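Long-range contacts in putative exotoxin (superantigen) (Streptococcus pyogenes, PDB 1TY0), which probably acts as a secreted superantigen toxin that engages T-cell receptors, can dimerise and carries a zinc-binding site: residues A[102-107]-A[199-204]; A[122-127]-A[135-140]. All blocks are in the same frame, centred on the assembly; numbering follows the deposited sequence.

Interaction 1: A[102-107]-A[199-204]; sequences SKIVGN and KDFSHF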
ATOM      1  N   SER A 102      13.738 -16.508  13.797  1.00 37.40           N
ATOM      2  CA  SER A 102      14.026 -16.114  15.167  1.00 36.01           C
ATOM      3  C   SER A 102      12.752 -15.669  15.873  1.00 33.93           C
ATOM      4  O   SER A 102      11.851 -15.093  15.259  1.00 34.86           O
ATOM      5  CB  SER A 102      15.052 -14.982  15.185  1.00 37.48           C
ATOM      6  OG  SER A 102      15.393 -14.632  16.515  1.00 39.72           O
ATOM      7  N   LYS A 103      12.692 -15.937  17.171  1.00 31.12           N
ATOM      8  CA  LYS A 103      11.538 -15.594  17.987  1.00 27.30           C
ATOM      9  C   LYS A 103      11.571 -14.129  18.413  1.00 25.80           C
ATOM     10  O   LYS A 103      12.605 -13.624  18.847  1.00 24.26           O
ATOM     11  CB  LYS A 103      11.514 -16.502  19.220  1.00 27.70           C
ATOM     12  CG  LYS A 103      10.299 -16.351  20.115  1.00 28.31           C
ATOM     13  CD  LYS A 103      10.361 -17.336  21.275  1.00 28.69           C
ATOM     14  CE  LYS A 103       9.096 -17.287  22.116  1.00 29.82           C
ATOM     15  NZ  LYS A 103       9.138 -18.248  23.253  1.00 29.60           N
ATOM     16  N   ILE A 104      10.438 -13.446  18.271  1.00 22.60           N
ATOM     17  CA  ILE A 104      10.340 -12.043  18.664  1.00 21.75           C
ATOM     18  C   ILE A 104       9.341 -11.932  19.811  1.00 20.24           C
ATOM     19  O   ILE A 104       8.147 -12.173  19.638  1.00 18.99           O
ATOM     20  CB  ILE A 104       9.882 -11.153  17.485  1.00 19.43           C
ATOM     21  CG1 ILE A 104      10.913 -11.226  16.356  1.00 21.07           C
ATOM     22  CG2 ILE A 104       9.709  -9.709  17.954  1.00 22.06           C
ATOM     23  CD1 ILE A 104      10.533 -10.441  15.112  1.00 19.76           C
ATOM     24  N   VAL A 105       9.843 -11.570  20.984  1.00 20.45           N
ATOM     25  CA  VAL A 105       9.014 -11.449  22.171  1.00 20.73           C
ATOM     26  C   VAL A 105       9.028 -10.023  22.696  1.00 21.36           C
ATOM     27  O   VAL A 105      10.041  -9.330  22.607  1.00 22.38           O
ATOM     28  CB  VAL A 105       9.515 -12.396  23.285  1.00 21.36           C
ATOM     29  CG1 VAL A 105       8.631 -12.277  24.518  1.00 21.66           C
ATOM     30  CG2 VAL A 105       9.528 -13.826  22.776  1.00 22.44           C
ATOM     31  N   GLY A 106       7.897  -9.589  23.238  1.00 22.16           N
ATOM     32  CA  GLY A 106       7.815  -8.245  23.771  1.00 22.58           C
ATOM     33  C   GLY A 106       6.783  -8.110  24.868  1.00 22.62           C
ATOM     34  O   GLY A 106       5.969  -9.011  25.089  1.00 22.79           O
ATOM     35  N   ASN A 107       6.824  -6.975  25.557  1.00 22.27           N
ATOM     36  CA  ASN A 107       5.896  -6.694  26.643  1.00 21.95           C
ATOM     37  C   ASN A 107       4.978  -5.551  26.257  1.00 22.06           C
ATOM     38  O   ASN A 107       5.414  -4.565  25.660  1.00 20.39           O
ATOM     39  CB  ASN A 107       6.654  -6.301  27.912  1.00 24.18           C
ATOM     40  CG  ASN A 107       7.520  -7.419  28.446  1.00 24.50           C
ATOM     41  OD1 ASN A 107       7.021  -8.488  28.800  1.00 28.11           O
ATOM     42  ND2 ASN A 107       8.825  -7.181  28.507  1.00 25.77           N
ATOM     43  N   LYS A 199      20.567 -10.833  16.011  1.00 16.78           N
ATOM     44  CA  LYS A 199      21.317 -11.510  17.066  1.00 18.49           C
ATOM     45  C   LYS A 199      21.567 -10.611  18.272  1.00 18.39           C
ATOM     46  O   LYS A 199      21.847 -11.105  19.368  1.00 17.79           O
ATOM     47  CB  LYS A 199      22.648 -12.038  16.524  1.00 19.14           C
ATOM     48  CG  LYS A 199      23.611 -10.969  16.034  1.00 23.43           C
ATOM     49  CD  LYS A 199      24.929 -11.605  15.603  1.00 25.78           C
ATOM     50  CE  LYS A 199      25.896 -10.580  15.031  1.00 29.38           C
ATOM     51  NZ  LYS A 199      26.187  -9.475  15.984  1.00 31.27           N
ATOM     52  N   ASP A 200      21.468  -9.299  18.066  1.00 17.93           N
ATOM     53  CA  ASP A 200      21.669  -8.327  19.140  1.00 20.19           C
ATOM     54  C   ASP A 200      20.333  -7.926  19.751  1.00 20.33           C
ATOM     55  O   ASP A 200      20.285  -7.229  20.766  1.00 21.25           O
ATOM     56  CB  ASP A 200      22.368  -7.066  18.619  1.00 21.55           C
ATOM     57  CG  ASP A 200      23.752  -7.346  18.075  1.00 24.90           C
ATOM     58  OD1 ASP A 200      24.479  -8.159  18.685  1.00 24.75           O
ATOM     59  OD2 ASP A 200      24.117  -6.743  17.043  1.00 25.76           O
ATOM     60  N   PHE A 201      19.250  -8.368  19.122  1.00 20.98           N
ATOM     61  CA  PHE A 201      17.902  -8.059  19.588  1.00 20.70           C
ATOM     62  C   PHE A 201      17.520  -8.897  20.804  1.00 22.69           C
ATOM     63  O   PHE A 201      17.605 -10.124  20.771  1.00 21.48           O
ATOM     64  CB  PHE A 201      16.901  -8.310  18.461  1.00 22.08           C
ATOM     65  CG  PHE A 201      15.475  -8.086  18.858  1.00 22.04           C
ATOM     66  CD1 PHE A 201      14.985  -6.798  19.043  1.00 23.72           C
ATOM     67  CD2 PHE A 201      14.622  -9.164  19.058  1.00 23.66           C
ATOM     68  CE1 PHE A 201      13.658  -6.587  19.421  1.00 23.55           C
ATOM     69  CE2 PHE A 201      13.296  -8.964  19.438  1.00 22.81           C
ATOM     70  CZ  PHE A 201      12.813  -7.674  19.619  1.00 23.05           C
ATOM     71  N   SER A 202      17.092  -8.234  21.876  1.00 22.81           N
ATOM     72  CA  SER A 202      16.695  -8.940  23.092  1.00 25.32           C
ATOM     73  C   SER A 202      15.182  -9.091  23.175  1.00 25.06           C
ATOM     74  O   SER A 202      14.661 -10.200  23.264  1.00 26.31           O
ATOM     75  CB  SER A 202      17.197  -8.197  24.327  1.00 25.88           C
ATOM     76  OG  SER A 202      16.697  -8.804  25.502  1.00 27.74           O
ATOM     77  N   HIS A 203      14.485  -7.961  23.148  1.00 24.52           N
ATOM     78  CA  HIS A 203      13.029  -7.943  23.213  1.00 23.96           C
ATOM     79  C   HIS A 203      12.569  -6.516  22.981  1.00 22.57           C
ATOM     80  O   HIS A 203      13.381  -5.625  22.745  1.00 23.28           O
ATOM     81  CB  HIS A 203      12.542  -8.410  24.587  1.00 24.68           C
ATOM     82  CG  HIS A 203      13.009  -7.547  25.717  1.00 25.84           C
ATOM     83  ND1 HIS A 203      14.309  -7.561  26.177  1.00 26.90           N
ATOM     84  CD2 HIS A 203      12.360  -6.616  26.457  1.00 25.80           C
ATOM     85  CE1 HIS A 203      14.440  -6.677  27.149  1.00 26.29           C
ATOM     86  NE2 HIS A 203      13.273  -6.089  27.339  1.00 25.76           N
ATOM     87  N   PHE A 204      11.264  -6.300  23.048  1.00 22.10           N
ATOM     88  CA  PHE A 204      10.730  -4.963  22.863  1.00 21.28           C
ATOM     89  C   PHE A 204       9.664  -4.701  23.912  1.00 22.59           C
ATOM     90  O   PHE A 204       9.171  -5.622  24.567  1.00 22.64           O
ATOM     91  CB  PHE A 204      10.147  -4.805  21.452  1.00 20.44           C
ATOM     92  CG  PHE A 204       8.848  -5.525  21.239  1.00 19.66           C
ATOM     93  CD1 PHE A 204       7.640  -4.917  21.556  1.00 20.63           C
ATOM     94  CD2 PHE A 204       8.831  -6.815  20.717  1.00 18.56           C
ATOM     95  CE1 PHE A 204       6.429  -5.582  21.354  1.00 21.93           C
ATOM     96  CE2 PHE A 204       7.630  -7.490  20.510  1.00 19.49           C
ATOM     97  CZ  PHE A 204       6.425  -6.872  20.829  1.00 20.91           C
TER
HETATM   98  O   HOH W   1      12.732 -11.459  21.401  1.00 23.33           O

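Interaction 2: A[122-127]-A[135-140]; sequences IKIDKP and DFKIRQ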
ATOM      1  N   ILE A 122       4.747 -10.245  15.433  1.00 18.62           N
ATOM      2  CA  ILE A 122       5.198  -9.898  14.094  1.00 18.20           C
ATOM      3  C   ILE A 122       6.322 -10.857  13.727  1.00 18.32           C
ATOM      4  O   ILE A 122       6.877 -11.539  14.590  1.00 18.86           O
ATOM      5  CB  ILE A 122       5.747  -8.451  14.015  1.00 17.97           C
ATOM      6  CG1 ILE A 122       6.978  -8.304  14.912  1.00 17.41           C
ATOM      7  CG2 ILE A 122       4.658  -7.462  14.408  1.00 16.45           C
ATOM      8  CD1 ILE A 122       7.708  -6.987  14.735  1.00 21.10           C
ATOM      9  N   LYS A 123       6.656 -10.920  12.447  1.00 18.77           N
ATOM     10  CA  LYS A 123       7.728 -11.799  12.021  1.00 20.08           C
ATOM     11  C   LYS A 123       8.682 -11.074  11.082  1.00 18.78           C
ATOM     12  O   LYS A 123       8.262 -10.328  10.196  1.00 18.05           O
ATOM     13  CB  LYS A 123       7.157 -13.047  11.340  1.00 21.88           C
ATOM     14  CG  LYS A 123       8.200 -14.126  11.064  1.00 27.09           C
ATOM     15  CD  LYS A 123       7.563 -15.457  10.688  1.00 30.43           C
ATOM     16  CE  LYS A 123       8.610 -16.561  10.602  1.00 31.97           C
ATOM     17  NZ  LYS A 123       7.999 -17.900  10.377  1.00 36.06           N
ATOM     18  N   ILE A 124       9.972 -11.287  11.308  1.00 18.32           N
ATOM     19  CA  ILE A 124      11.025 -10.695  10.491  1.00 19.37           C
ATOM     20  C   ILE A 124      11.956 -11.841  10.111  1.00 22.12           C
ATOM     21  O   ILE A 124      12.534 -12.484  10.984  1.00 21.50           O
ATOM     22  CB  ILE A 124      11.800  -9.623  11.284  1.00 16.85           C
ATOM     23  CG1 ILE A 124      10.865  -8.449  11.593  1.00 16.53           C
ATOM     24  CG2 ILE A 124      13.015  -9.150  10.491  1.00 18.69           C
ATOM     25  CD1 ILE A 124      11.515  -7.327  12.375  1.00 17.36           C
ATOM     26  N   ASP A 125      12.083 -12.090   8.810  1.00 23.96           N
ATOM     27  CA  ASP A 125      12.910 -13.184   8.300  1.00 27.67           C
ATOM     28  C   ASP A 125      14.364 -12.848   7.971  1.00 27.24           C
ATOM     29  O   ASP A 125      15.170 -13.749   7.727  1.00 27.31           O
ATOM     30  CB  ASP A 125      12.239 -13.792   7.066  1.00 31.97           C
ATOM     31  CG  ASP A 125      10.977 -14.565   7.411  1.00 36.02           C
ATOM     32  OD1 ASP A 125      10.728 -14.804   8.612  1.00 38.97           O
ATOM     33  OD2 ASP A 125      10.234 -14.939   6.479  1.00 40.34           O
ATOM     34  N   LYS A 126      14.709 -11.567   7.954  1.00 23.48           N
ATOM     35  CA  LYS A 126      16.085 -11.189   7.655  1.00 22.31           C
ATOM     36  C   LYS A 126      16.911 -11.074   8.937  1.00 21.41           C
ATOM     37  O   LYS A 126      16.403 -10.659   9.980  1.00 23.89           O
ATOM     38  CB  LYS A 126      16.119  -9.877   6.851  1.00 22.02           C
ATOM     39  CG  LYS A 126      15.243  -8.764   7.394  1.00 21.26           C
ATOM     40  CD  LYS A 126      15.358  -7.484   6.554  1.00 17.54           C
ATOM     41  CE  LYS A 126      14.669  -7.612   5.199  1.00 15.89           C
ATOM     42  NZ  LYS A 126      13.193  -7.815   5.316  1.00 12.91           N
ATOM     43  N   PRO A 127      18.197 -11.465   8.878  1.00 19.33           N
ATOM     44  CA  PRO A 127      19.116 -11.418  10.023  1.00 18.98           C
ATOM     45  C   PRO A 127      19.516 -10.004  10.436  1.00 18.01           C
ATOM     46  O   PRO A 127      19.938  -9.772  11.571  1.00 18.61           O
ATOM     47  CB  PRO A 127      20.302 -12.250   9.541  1.00 21.34           C
ATOM     48  CG  PRO A 127      20.326 -11.960   8.073  1.00 18.54           C
ATOM     49  CD  PRO A 127      18.861 -12.066   7.706  1.00 20.72           C
ATOM     50  N   ASP A 135       9.018  -1.225  13.158  1.00 10.09           N
ATOM     51  CA  ASP A 135       8.036  -0.212  13.529  1.00 11.08           C
ATOM     52  C   ASP A 135       6.736  -0.385  12.747  1.00 10.29           C
ATOM     53  O   ASP A 135       5.647  -0.395  13.321  1.00 11.71           O
ATOM     54  CB  ASP A 135       8.640   1.183  13.297  1.00 10.47           C
ATOM     55  CG  ASP A 135       7.783   2.303  13.863  1.00 12.52           C
ATOM     56  OD1 ASP A 135       7.014   2.055  14.813  1.00 13.57           O
ATOM     57  OD2 ASP A 135       7.903   3.446  13.369  1.00 12.93           O
ATOM     58  N   PHE A 136       6.848  -0.529  11.433  1.00  8.80           N
ATOM     59  CA  PHE A 136       5.665  -0.717  10.602  1.00  9.08           C
ATOM     60  C   PHE A 136       4.856  -1.936  11.038  1.00  9.31           C
ATOM     61  O   PHE A 136       3.641  -1.852  11.223  1.00 10.29           O
ATOM     62  CB  PHE A 136       6.063  -0.891   9.137  1.00  7.94           C
ATOM     63  CG  PHE A 136       4.948  -1.396   8.268  1.00  9.83           C
ATOM     64  CD1 PHE A 136       3.897  -0.560   7.900  1.00 12.30           C
ATOM     65  CD2 PHE A 136       4.929  -2.726   7.854  1.00 10.81           C
ATOM     66  CE1 PHE A 136       2.835  -1.046   7.127  1.00 13.67           C
ATOM     67  CE2 PHE A 136       3.878  -3.218   7.087  1.00 13.79           C
ATOM     68  CZ  PHE A 136       2.829  -2.378   6.723  1.00 12.30           C
ATOM     69  N   LYS A 137       5.532  -3.067  11.205  1.00 10.11           N
ATOM     70  CA  LYS A 137       4.841  -4.291  11.586  1.00  9.92           C
ATOM     71  C   LYS A 137       4.197  -4.221  12.959  1.00 11.32           C
ATOM     72  O   LYS A 137       3.062  -4.658  13.129  1.00 11.32           O
ATOM     73  CB  LYS A 137       5.794  -5.483  11.495  1.00  9.55           C
ATOM     74  CG  LYS A 137       6.209  -5.774  10.058  1.00 10.00           C
ATOM     75  CD  LYS A 137       7.091  -7.013   9.924  1.00 11.20           C
ATOM     76  CE  LYS A 137       7.277  -7.340   8.444  1.00 10.44           C
ATOM     77  NZ  LYS A 137       8.237  -8.453   8.202  1.00 10.72           N
ATOM     78  N   ILE A 138       4.905  -3.658  13.932  1.00 10.08           N
ATOM     79  CA  ILE A 138       4.345  -3.545  15.273  1.00 15.35           C
ATOM     80  C   ILE A 138       3.173  -2.564  15.294  1.00 13.53           C
ATOM     81  O   ILE A 138       2.173  -2.809  15.963  1.00 13.35           O
ATOM     82  CB  ILE A 138       5.409  -3.110  16.305  1.00 18.09           C
ATOM     83  CG1 ILE A 138       4.793  -3.097  17.708  1.00 24.47           C
ATOM     84  CG2 ILE A 138       5.953  -1.745  15.954  1.00 22.75           C
ATOM     85  CD1 ILE A 138       5.811  -2.931  18.812  1.00 27.16           C
ATOM     86  N   ARG A 139       3.273  -1.459  14.562  1.00 13.56           N
ATOM     87  CA  ARG A 139       2.150  -0.519  14.547  1.00 12.24           C
ATOM     88  C   ARG A 139       0.930  -1.188  13.930  1.00 13.19           C
ATOM     89  O   ARG A 139      -0.189  -1.041  14.427  1.00 12.97           O
ATOM     90  CB  ARG A 139       2.494   0.754  13.768  1.00 11.72           C
ATOM     91  CG  ARG A 139       3.500   1.630  14.487  1.00 12.38           C
ATOM     92  CD  ARG A 139       3.609   3.009  13.862  1.00 11.22           C
ATOM     93  NE  ARG A 139       4.852   3.652  14.269  1.00 12.08           N
ATOM     94  CZ  ARG A 139       4.991   4.950  14.516  1.00 12.77           C
ATOM     95  NH1 ARG A 139       3.954   5.773  14.411  1.00 13.84           N
ATOM     96  NH2 ARG A 139       6.180   5.424  14.851  1.00 14.35           N
ATOM     97  N   GLN A 140       1.136  -1.931  12.848  1.00 12.82           N
ATOM     98  CA  GLN A 140       0.023  -2.623  12.216  1.00 14.06           C
ATOM     99  C   GLN A 140      -0.606  -3.613  13.198  1.00 14.71           C
ATOM    100  O   GLN A 140      -1.831  -3.724  13.280  1.00 14.91           O
ATOM    101  CB  GLN A 140       0.487  -3.352  10.958  1.00 16.64           C
ATOM    102  CG  GLN A 140       0.272  -2.557   9.674  1.00 16.94           C
ATOM    103  CD  GLN A 140      -1.198  -2.292   9.395  1.00 20.12           C
ATOM    104  OE1 GLN A 140      -2.050  -3.144   9.640  1.00 25.41           O
ATOM    105  NE2 GLN A 140      -1.501  -1.109   8.864  1.00 23.32           N
TER

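Interaction 1: A[102-107]-A[199-204]
This is a parallel strand pairing in the middle of the five-stranded sheet of the beta-grasp domain, where the start of strand 105-110 meets the start of strand 201-209; parallel pairing of the first and last strands is the hallmark of that fold. The evidence is a single bridge, Gly106 with Phe204, flanked by two backbone bonds. Phe204 N donates to Val105 O at 3.3 Å, in the carbonyl plane and on a lone pair, and Asn107 N donates to Phe204 O at 2.9 Å with an N-H...O angle of 156°. Before the bridge a water spans the strands, accepting from Val105 N and donating to Ser202 O. Here lies a classic beta bulge, in which Ser202 and His203 both oppose Ala163 of strand 157-164. On the helix side, the CG2 branch of Ile104 lies 4.0 Å from both Phe201 CE2 and Phe204 CE2, its side chain crossing each phenylalanine at about a right angle. His203 is a zinc ligand of this protein, although no zinc is bound to this chain in the model; Ser202 OG hydrogen-bonds to His203 ND1 at 2.8 Å, in the ring plane at its edge. Asn107 ND2 hydrogen-bonds to Asp205 OD1, of another zinc ligand. Phe204 holds CG in the crowded position between backbone N and carbonyl carbon (chi1 73°), with the ring over glycine: Gly106 CA sits 3.4 Å from the ring centroid, 15° off its normal, a CH-pi contact.

Interaction 2: A[122-127]-A[135-140]
Ile122 makes the close-packed part of this contact, setting its CG2 methyl against the helix backbone, 3.5 Å from Lys137 O. The same methyl lies 3.7 Å from Lys137 CB, while CD1 of Ile122 reaches that CB less closely. Its chi1 of 63° puts CG1 in the crowded position between backbone N and carbonyl carbon and leaves CG2 beside the backbone N, so both branches meet the root of the lysine. Ile124 adds little apolar contact here, its CG1 approaching Lys137 NZ at 4.3 Å. The segment 122-127 has no regular secondary structure; it lies in the loop between strands 113-119 and 128-130, and helix 131-146 is the long helix that packs across the sheet in the beta-grasp domain. Ile138 of the same helix packs on Ile206 of strand 201-209. The far end of the contact is polar. Lys137, with CG anti to its carbonyl carbon (chi1 -67°) and its chain extended beyond CG, runs out to the loop until NZ donates to Lys123 O at 2.7 Å. The C=O...N angle of 160° places the ammonium nearly along the carbonyl axis. NZ also forms a salt bridge with Glu133, one helical turn earlier, a carboxylate shared with Lys126 and likely to favour the charged form of both lysines. The loose, solvent side belongs to Lys123, whose exposed side chain points away from the helix, with a weak hydrogen bond from NZ to Asn101 OD1.

In the fold
Interaction 2 is nested within the chain loop that interaction 1 closes, and their centres lie 11 Å apart in the beta-grasp domain. They meet directly on the helix-facing side of the sheet: Phe204 CE1 packs on Ile138 CD1 at 3.7 Å, and Ile104 CD1 lies 3.9 Å from both Ile122 O and Ile124 N. Phe134 joins them further, touching Ile104 from one contact and Ile122 and Ile124 from the other. Interaction 1 contributes one ligand, His203, to the zinc site, which is not occupied in this chain. The side chain of Asn107 is about 3 Å from that of Asp205, whereas that of Ile138 stays about 8 Å from Asp205 and about 10 Å from His203.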